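Local coordinates for de novo design, hyper stable, disulfide-rich mini protein (Synthetic construct, PDB 5JG9), which is a de novo designed, disulfide-rich mini protein, made as a hyperstable constrained peptide, at residues A[14-17]-A[18-21]. Residues are numbered along the deposited sequence; the frame is centred on the assembly and turned at random.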
loop_
_atom_site.group_PDB
_atom_site.type_symbol
_atom_site.label_atom_id
_atom_site.label_comp_id
_atom_site.label_asym_id
_atom_site.label_seq_id
_atom_site.Cartn_x
_atom_site.Cartn_y
_atom_site.Cartn_z
ATOM N N GLU A 14 1.648 -7.001 -8.275
ATOM C CA GLU A 14 2.512 -6.585 -7.194
ATOM C C GLU A 14 3.272 -5.287 -7.582
ATOM O O GLU A 14 3.416 -4.373 -6.805
ATOM C CB GLU A 14 3.513 -7.693 -6.927
ATOM C CG GLU A 14 4.514 -7.348 -5.833
ATOM C CD GLU A 14 5.553 -8.427 -5.635
ATOM O OE1 GLU A 14 5.548 -9.429 -6.375
ATOM O OE2 GLU A 14 6.360 -8.264 -4.729
ATOM N N GLU A 15 3.744 -5.234 -8.824
ATOM C CA GLU A 15 4.603 -4.130 -9.294
ATOM C C GLU A 15 3.841 -2.791 -9.166
ATOM O O GLU A 15 4.316 -1.862 -8.528
ATOM C CB GLU A 15 5.098 -4.456 -10.731
ATOM C CG GLU A 15 6.304 -3.641 -11.172
ATOM C CD GLU A 15 5.973 -2.203 -11.572
ATOM O OE1 GLU A 15 6.881 -1.306 -11.342
ATOM O OE2 GLU A 15 4.825 -1.983 -12.139
ATOM N N ARG A 16 2.582 -2.788 -9.617
ATOM C CA ARG A 16 1.711 -1.601 -9.580
ATOM C C ARG A 16 1.341 -1.198 -8.183
ATOM O O ARG A 16 1.342 -0.024 -7.820
ATOM C CB ARG A 16 0.424 -1.891 -10.326
ATOM C CG ARG A 16 -0.445 -0.684 -10.451
ATOM C CD ARG A 16 -1.591 -0.926 -11.419
ATOM N NE ARG A 16 -2.502 0.212 -11.385
ATOM C CZ ARG A 16 -3.811 0.207 -11.733
ATOM N NH1 ARG A 16 -4.398 -0.898 -12.178
ATOM N NH2 ARG A 16 -4.551 1.326 -11.609
ATOM N N VAL A 17 1.021 -2.188 -7.357
ATOM C CA VAL A 17 0.629 -1.905 -6.014
ATOM C C VAL A 17 1.811 -1.174 -5.293
ATOM O O VAL A 17 1.586 -0.210 -4.516
ATOM C CB VAL A 17 0.182 -3.174 -5.243
ATOM C CG1 VAL A 17 -0.093 -2.881 -3.795
ATOM C CG2 VAL A 17 -1.100 -3.745 -5.839
ATOM N N ARG A 18 3.005 -1.732 -5.446
ATOM C CA ARG A 18 4.212 -1.263 -4.753
ATOM C C ARG A 18 4.515 0.183 -5.156
ATOM O O ARG A 18 4.806 1.042 -4.320
ATOM C CB ARG A 18 5.410 -2.202 -5.087
ATOM C CG ARG A 18 5.430 -3.485 -4.250
ATOM C CD ARG A 18 6.552 -4.393 -4.693
ATOM N NE ARG A 18 6.498 -5.658 -3.979
ATOM C CZ ARG A 18 6.735 -5.813 -2.662
ATOM N NH1 ARG A 18 7.095 -4.811 -1.822
ATOM N NH2 ARG A 18 6.583 -7.023 -2.179
ATOM N N ARG A 19 4.493 0.383 -6.476
ATOM C CA ARG A 19 4.669 1.713 -7.146
ATOM C C ARG A 19 3.706 2.733 -6.604
ATOM O O ARG A 19 4.076 3.820 -6.109
ATOM C CB ARG A 19 4.496 1.548 -8.721
ATOM C CG ARG A 19 5.747 1.451 -9.560
ATOM C CD ARG A 19 5.574 1.815 -11.073
ATOM N NE ARG A 19 4.557 0.946 -11.739
ATOM C CZ ARG A 19 3.240 1.170 -11.900
ATOM N NH1 ARG A 19 2.483 0.194 -12.442
ATOM N NH2 ARG A 19 2.666 2.322 -11.539
ATOM N N GLU A 20 2.440 2.386 -6.639
ATOM C CA GLU A 20 1.427 3.348 -6.210
ATOM C C GLU A 20 1.338 3.534 -4.682
ATOM O O GLU A 20 0.994 4.574 -4.185
ATOM C CB GLU A 20 0.028 2.932 -6.740
ATOM C CG GLU A 20 -0.122 2.956 -8.267
ATOM C CD GLU A 20 -1.489 2.609 -8.744
ATOM O OE1 GLU A 20 -1.671 2.539 -9.985
ATOM O OE2 GLU A 20 -2.440 2.520 -7.948
ATOM N N CYS A 21 1.699 2.516 -3.925
ATOM C CA CYS A 21 1.828 2.677 -2.453
ATOM C C CYS A 21 2.926 3.683 -1.997
ATOM O O CYS A 21 2.684 4.528 -1.150
ATOM C CB CYS A 21 2.109 1.337 -1.804
ATOM S SG CYS A 21 1.764 1.257 -0.045
#
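Each of three guanidinium groups takes a carboxylate oxygen at its edge, near its own plane: Arg-18 meets OE2 of Glu-14, Arg-19 meets OE2 of Glu-15, and Arg-16 meets OE1 of Glu-20. Over one face of the Arg-19 guanidinium lies the CA of Arg-16, 3.5 Å from Arg-19 NH1. Arg-18 grips side-on, NE at 2.7 Å and NH2 at 2.8 Å from the single oxygen Glu-14 OE2, which both nitrogens reach on its anti side with the two group planes turned 52° apart. These chains run alongside each other; Glu-14 has CG anti to the backbone N (chi1 178°) and is extended beyond it, which carries OE2 out to the end of the equally extended Arg-18 chain. Replacing Glu-14 by an alanine would probably leave NE and NH2 of Arg-18 without this shared acceptor and the guanidinium freer to turn. Arg-19 grips Glu-15 in the same side-on manner but on the syn side of OE2, NE at 3.0 Å and NH1 at 3.2 Å. All three pairs are i to i+4 salt bridges on the first turns of helix 14-28, which packs against the three-stranded antiparallel sheet of this designed beta-alpha-beta-beta fold; Val-17 and Cys-21 are buried on the sheet side, and Cys-21 is disulfide-bonded to Cys-43 of strand 40-46. The third pair has the reverse order, arginine before glutamate: a fairly straight bond (162°) joins Arg-16 NE to Glu-20 OE1 at 2.8 Å, arriving from above the carboxylate plane. The same spacing appears in the backbone, where Arg-18 N bonds to Glu-14 O at 3.0 Å and Cys-21 N to Val-17 O at 2.8 Å.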